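PDB 2I9C: DUF2019 domain-containing protein from Rhodopseudomonas palustris, which is of unknown function but has an all-helical fold whose family is grouped with the TPR-like helical-repeat proteins. Local coordinates for residues Gln12-Leu17 and Asp49-Arg54; Thr22-Asp27 and Asn38-Val43. All blocks are in the same frame, centred on the assembly; numbering follows the deposited sequence. Where two conformers were deposited one is given.

Interaction 1. Residues Gln12-Leu17 and Asp49-Arg54; sequences QDLVAL and DELKAR
Leu-14 reaches across from helix 11-30 and sets its CD1 methyl over the guanidinium of Arg-54. The methyl sits 3.5 Å above the plane, over the centre of the group, and its closest atom there is Arg-54 CZ, 3.6 Å from Leu-14 CD1. The two side chains come from opposite directions. This is the tight part of the contact. The same methyl also meets the side of Glu-50, with Leu-14 CD1 3.8 Å from Glu-50 CG. Leu-51 completes the apolar part more loosely. Leu-51 CD2 lies 4.1 Å from both CB and CD1 of Leu-14. Ile-47 and Met-9 also touch Leu-14. The contact joins the start of helix 11-30 to the end of helix 34-53, two antiparallel helices that form a helical hairpin in this all-helical protein.

The solvent side is the rim made by Glu-50 and Arg-54, both partly exposed. Arg-54 CG lies anti to its own carbonyl carbon (chi1 -74°), and the chain then runs extended to NE, which brings the guanidinium edge-on to Glu-50. There NE and NH2 grip one oxygen side-on in a salt bridge. Arg-54 NH2 is 2.9 Å from Glu-50 OE2, and Arg-54 NE is 3.0 Å from the same oxygen. The oxygen lies in the guanidinium plane, at its edge. It is met on its anti side, with NE and NH2 coming from opposite faces of the carboxylate plane. Glu-50 is bent at chi2 (64°), which turns the carboxylate toward the arginine. NH2 also bonds to Met-9 O and NH1 to Thr-11 OG1, so bonds at the edge fix the group's rotation against the methyl. A leucine in place of Arg-54 has no N-H groups to offer there, and the Glu-50 carboxylate would probably be left without its charge mate and Met-9 O without this partner.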
loop_
_atom_site.group_PDB
_atom_site.type_symbol
_atom_site.label_atom_id
_atom_site.label_comp_id
_atom_site.label_asym_id
_atom_site.label_seq_id
_atom_site.Cartn_x
_atom_site.Cartn_y
_atom_site.Cartn_z
ATOM N N GLN A 12 11.954 -5.324 -8.918
ATOM C CA GLN A 12 12.410 -5.600 -7.554
ATOM C C GLN A 12 12.827 -4.381 -6.772
ATOM O O GLN A 12 12.579 -4.296 -5.545
ATOM C CB GLN A 12 13.577 -6.602 -7.498
ATOM C CG GLN A 12 13.184 -8.025 -7.632
ATOM C CD GLN A 12 12.189 -8.510 -6.561
ATOM O OE1 GLN A 12 12.228 -8.114 -5.392
ATOM N NE2 GLN A 12 11.282 -9.383 -6.983
ATOM N N ASP A 13 13.522 -3.470 -7.455
ATOM C CA ASP A 13 13.944 -2.203 -6.828
ATOM C C ASP A 13 12.743 -1.343 -6.441
ATOM O O ASP A 13 12.764 -0.698 -5.394
ATOM C CB ASP A 13 14.869 -1.376 -7.752
ATOM C CG ASP A 13 16.329 -1.872 -7.747
ATOM O OD1 ASP A 13 16.702 -2.684 -6.859
ATOM O OD2 ASP A 13 17.119 -1.443 -8.649
ATOM N N LEU A 14 11.723 -1.319 -7.300
ATOM C CA LEU A 14 10.431 -0.656 -6.984
ATOM C C LEU A 14 9.754 -1.226 -5.714
ATOM O O LEU A 14 9.247 -0.459 -4.855
ATOM C CB LEU A 14 9.486 -0.717 -8.202
ATOM C CG LEU A 14 9.916 0.189 -9.387
ATOM C CD1 LEU A 14 9.200 -0.206 -10.619
ATOM C CD2 LEU A 14 9.660 1.690 -9.079
ATOM N N VAL A 15 9.705 -2.549 -5.603
ATOM C CA VAL A 15 9.158 -3.173 -4.379
ATOM C C VAL A 15 9.944 -2.765 -3.125
ATOM O O VAL A 15 9.354 -2.424 -2.091
ATOM C CB VAL A 15 9.029 -4.722 -4.495
ATOM C CG1 VAL A 15 8.489 -5.322 -3.192
ATOM C CG2 VAL A 15 8.032 -5.070 -5.591
ATOM N N ALA A 16 11.280 -2.807 -3.222
ATOM C CA ALA A 16 12.129 -2.473 -2.085
ATOM C C ALA A 16 11.888 -0.995 -1.766
ATOM O O ALA A 16 11.819 -0.625 -0.609
ATOM C CB ALA A 16 13.646 -2.746 -2.384
ATOM N N LEU A 17 11.808 -0.134 -2.794
ATOM C CA LEU A 17 11.626 1.302 -2.500
ATOM C C LEU A 17 10.214 1.569 -1.934
ATOM O O LEU A 17 10.044 2.386 -1.040
ATOM C CB LEU A 17 11.884 2.160 -3.748
ATOM C CG LEU A 17 11.806 3.675 -3.537
ATOM C CD1 LEU A 17 12.991 4.167 -2.592
ATOM C CD2 LEU A 17 11.857 4.383 -4.943
ATOM N N ASP A 49 1.822 3.159 -9.514
ATOM C CA ASP A 49 1.440 3.462 -10.921
ATOM C C ASP A 49 2.422 2.924 -11.930
ATOM O O ASP A 49 2.031 2.419 -12.983
ATOM C CB ASP A 49 1.261 4.967 -11.155
ATOM C CG ASP A 49 -0.077 5.478 -10.624
ATOM O OD1 ASP A 49 -0.878 4.659 -10.088
ATOM O OD2 ASP A 49 -0.299 6.693 -10.704
ATOM N N GLU A 50 3.710 3.025 -11.611
ATOM C CA GLU A 50 4.731 2.455 -12.487
ATOM C C GLU A 50 4.595 0.905 -12.553
ATOM O O GLU A 50 4.682 0.313 -13.618
ATOM C CB GLU A 50 6.147 2.873 -12.034
ATOM C CG GLU A 50 7.285 2.212 -12.840
ATOM C CD GLU A 50 7.317 2.612 -14.317
ATOM O OE1 GLU A 50 6.771 3.681 -14.729
ATOM O OE2 GLU A 50 7.886 1.842 -15.096
ATOM N N LEU A 51 4.400 0.266 -11.405
ATOM C CA LEU A 51 4.296 -1.189 -11.369
ATOM C C LEU A 51 3.038 -1.601 -12.152
ATOM O O LEU A 51 3.071 -2.540 -12.932
ATOM C CB LEU A 51 4.193 -1.682 -9.919
ATOM C CG LEU A 51 5.485 -1.698 -9.115
ATOM C CD1 LEU A 51 5.167 -1.828 -7.630
ATOM C CD2 LEU A 51 6.338 -2.875 -9.567
ATOM N N LYS A 52 1.932 -0.905 -11.917
ATOM C CA LYS A 52 0.696 -1.147 -12.678
ATOM C C LYS A 52 0.933 -1.032 -14.203
ATOM O O LYS A 52 0.483 -1.894 -14.934
ATOM C CB LYS A 52 -0.443 -0.214 -12.213
ATOM C CG LYS A 52 -1.718 -0.332 -13.087
ATOM C CD LYS A 52 -2.814 0.672 -12.720
ATOM C CE LYS A 52 -2.350 2.100 -12.913
ATOM N NZ LYS A 52 -3.471 3.044 -13.224
ATOM N N ALA A 53 1.686 -0.025 -14.664
ATOM C CA ALA A 53 1.956 0.170 -16.110
ATOM C C ALA A 53 2.792 -0.896 -16.797
ATOM O O ALA A 53 2.894 -0.907 -18.031
ATOM C CB ALA A 53 2.557 1.560 -16.389
ATOM N N ARG A 54 3.393 -1.789 -16.017
ATOM C CA ARG A 54 4.252 -2.806 -16.564
ATOM C C ARG A 54 3.440 -4.009 -16.964
ATOM O O ARG A 54 2.380 -4.268 -16.370
ATOM C CB ARG A 54 5.315 -3.173 -15.523
ATOM C CG ARG A 54 6.313 -2.070 -15.456
ATOM C CD ARG A 54 7.411 -2.277 -14.463
ATOM N NE ARG A 54 8.199 -1.053 -14.481
ATOM C CZ ARG A 54 9.465 -0.970 -14.101
ATOM N NH1 ARG A 54 10.103 -2.053 -13.647
ATOM N NH2 ARG A 54 10.089 0.192 -14.185
#

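Interaction 2. Residues Thr22-Asp27 and Asn38-Val43; sequences TVEQDD and NRLFGV
The ring of Phe-41 has Gln-25 OE1 at its edge, near the ring plane. The Gln-25 amide meets the backbone beside that ring, with Gln-25 NE2 3.5 Å from Phe-41 CA. The two residues lie on facing helices of an antiparallel helical hairpin. The short segments 22-27 and 38-43 have axes 9.0 Å apart at closest approach, with 160° between their directions.

Gln-25 carries the polar contact. With CG beside the backbone N (chi1 -74°) and the rest of the chain extended, the amide reaches past Leu-40, the two side chains sliding by each other in opposite directions. On the way Gln-25 CG packs on Leu-40 CB at 3.6 Å. At the end, Gln-25 NE2 gives a weak hydrogen bond to Leu-40 O, at 3.3 Å and bent to 145°. The other end of the amide is also held: OE1 accepts from Gln-72 NE2 of helix 71-79. Both ends of this buried amide therefore have partners, which should limit its rotation. Phe-37 and Met-44 also touch the Gln-25 side chain.

Leu-40 supplies the apolar half. It points toward helix 11-30 and crosses the Glu-24 side chain at about a right angle. Glu-24 packs mainly through CB; its carboxylate makes long, weak ion pairs with Arg-36 and Lys-20. Val-21 also touches Leu-40. The leucine methyl Leu-40 CD1 lies 3.6 Å from Glu-24 CB and presses on the backbone as well, 3.5 Å from Glu-24 C.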
loop_
_atom_site.group_PDB
_atom_site.type_symbol
_atom_site.label_atom_id
_atom_site.label_comp_id
_atom_site.label_asym_id
_atom_site.label_seq_id
_atom_site.Cartn_x
_atom_site.Cartn_y
_atom_site.Cartn_z
ATOM N N THR A 22 7.181 3.594 2.654
ATOM C CA THR A 22 6.032 3.363 3.492
ATOM C C THR A 22 6.407 3.134 4.980
ATOM O O THR A 22 5.665 3.537 5.898
ATOM C CB THR A 22 5.234 2.255 2.832
ATOM O OG1 THR A 22 5.081 2.622 1.446
ATOM C CG2 THR A 22 3.879 2.091 3.461
ATOM N N VAL A 23 7.571 2.525 5.227
ATOM C CA VAL A 23 8.156 2.553 6.602
ATOM C C VAL A 23 8.347 4.015 7.039
ATOM O O VAL A 23 7.982 4.417 8.140
ATOM C CB VAL A 23 9.512 1.803 6.623
ATOM C CG1 VAL A 23 10.364 2.188 7.840
ATOM C CG2 VAL A 23 9.256 0.273 6.614
ATOM N N GLU A 24 8.944 4.825 6.169
ATOM C CA GLU A 24 9.124 6.222 6.485
ATOM C C GLU A 24 7.803 6.984 6.631
ATOM O O GLU A 24 7.739 7.901 7.437
ATOM C CB GLU A 24 10.057 6.886 5.487
ATOM C CG GLU A 24 11.505 6.354 5.619
ATOM C CD GLU A 24 12.467 6.987 4.602
ATOM O OE1 GLU A 24 12.241 8.162 4.204
ATOM O OE2 GLU A 24 13.447 6.294 4.200
ATOM N N GLN A 25 6.757 6.603 5.892
ATOM C CA GLN A 25 5.380 7.104 6.177
ATOM C C GLN A 25 4.965 6.856 7.616
ATOM O O GLN A 25 4.547 7.777 8.332
ATOM C CB GLN A 25 4.323 6.501 5.244
ATOM C CG GLN A 25 4.346 7.051 3.787
ATOM C CD GLN A 25 3.437 6.230 2.907
ATOM O OE1 GLN A 25 2.501 5.631 3.397
ATOM N NE2 GLN A 25 3.735 6.143 1.626
ATOM N N ASP A 26 5.125 5.622 8.055
ATOM C CA ASP A 26 4.819 5.239 9.413
ATOM C C ASP A 26 5.614 6.115 10.378
ATOM O O ASP A 26 5.037 6.693 11.285
ATOM C CB ASP A 26 5.175 3.758 9.638
ATOM C CG ASP A 26 4.553 3.203 10.890
ATOM O OD1 ASP A 26 3.368 3.537 11.145
ATOM O OD2 ASP A 26 5.232 2.417 11.614
ATOM N N ASP A 27 6.921 6.230 10.168
ATOM C CA ASP A 27 7.796 7.069 11.010
ATOM C C ASP A 27 7.268 8.503 11.060
ATOM O O ASP A 27 7.211 9.134 12.134
ATOM C CB ASP A 27 9.224 7.122 10.438
ATOM C CG ASP A 27 10.021 5.800 10.588
ATOM O OD1 ASP A 27 9.557 4.923 11.349
ATOM O OD2 ASP A 27 11.134 5.697 9.957
ATOM N N ASN A 38 3.118 13.300 3.488
ATOM C CA ASN A 38 2.438 13.594 2.230
ATOM C C ASN A 38 3.353 13.371 1.018
ATOM O O ASN A 38 2.936 12.800 0.010
ATOM C CB ASN A 38 1.899 15.059 2.247
ATOM C CG ASN A 38 0.768 15.240 3.231
ATOM O OD1 ASN A 38 0.024 14.280 3.544
ATOM N ND2 ASN A 38 0.616 16.469 3.726
ATOM N N ARG A 39 4.609 13.798 1.119
ATOM C CA ARG A 39 5.536 13.584 0.006
ATOM C C ARG A 39 5.870 12.105 -0.174
ATOM O O ARG A 39 5.895 11.619 -1.288
ATOM C CB ARG A 39 6.787 14.439 0.122
ATOM C CG ARG A 39 6.499 15.934 0.100
ATOM C CD ARG A 39 7.753 16.743 -0.217
ATOM N NE ARG A 39 7.402 18.106 -0.515
ATOM C CZ ARG A 39 7.054 18.537 -1.725
ATOM N NH1 ARG A 39 7.000 17.692 -2.747
ATOM N NH2 ARG A 39 6.715 19.782 -1.899
ATOM N N LEU A 40 6.125 11.397 0.920
ATOM C CA LEU A 40 6.300 9.939 0.885
ATOM C C LEU A 40 5.094 9.199 0.317
ATOM O O LEU A 40 5.253 8.212 -0.421
ATOM C CB LEU A 40 6.639 9.432 2.285
ATOM C CG LEU A 40 8.004 9.884 2.804
ATOM C CD1 LEU A 40 8.012 9.599 4.279
ATOM C CD2 LEU A 40 9.158 9.188 2.106
ATOM N N PHE A 41 3.890 9.671 0.633
ATOM C CA PHE A 41 2.688 9.101 0.021
ATOM C C PHE A 41 2.680 9.259 -1.495
ATOM O O PHE A 41 2.391 8.292 -2.200
ATOM C CB PHE A 41 1.388 9.686 0.624
ATOM C CG PHE A 41 0.134 8.972 0.166
ATOM C CD1 PHE A 41 -0.309 7.832 0.848
ATOM C CD2 PHE A 41 -0.570 9.400 -0.957
ATOM C CE1 PHE A 41 -1.460 7.153 0.428
ATOM C CE2 PHE A 41 -1.727 8.733 -1.391
ATOM C CZ PHE A 41 -2.173 7.598 -0.682
ATOM N N GLY A 42 2.966 10.478 -1.990
ATOM C CA GLY A 42 3.085 10.728 -3.442
ATOM C C GLY A 42 4.110 9.813 -4.115
ATOM O O GLY A 42 3.856 9.255 -5.192
ATOM N N VAL A 43 5.275 9.670 -3.501
ATOM C CA VAL A 43 6.298 8.758 -4.039
ATOM C C VAL A 43 5.766 7.329 -4.144
ATOM O O VAL A 43 5.948 6.647 -5.181
ATOM C CB VAL A 43 7.609 8.787 -3.203
ATOM C CG1 VAL A 43 8.582 7.773 -3.743
ATOM C CG2 VAL A 43 8.244 10.158 -3.299
#

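From the N terminus, helix 11-30 supplies the first segment of both contacts: 12-17 for interaction 1, then 22-27 for interaction 2. After the turn, helix 34-53 runs back. It meets 22-27 first, through 38-43, so interaction 2 closes the short loop of the hairpin. Interaction 1 closes later, when 49-54 returns to 12-17, and its larger loop encloses the smaller one. The contacts do not cross. Their centres are 15 Å apart and they do not touch, although their nearest atoms are about 5 Å apart. Together they join the same two helices near the turn and near the open end. Around interaction 2, helix 71-79 also packs against helix 11-30.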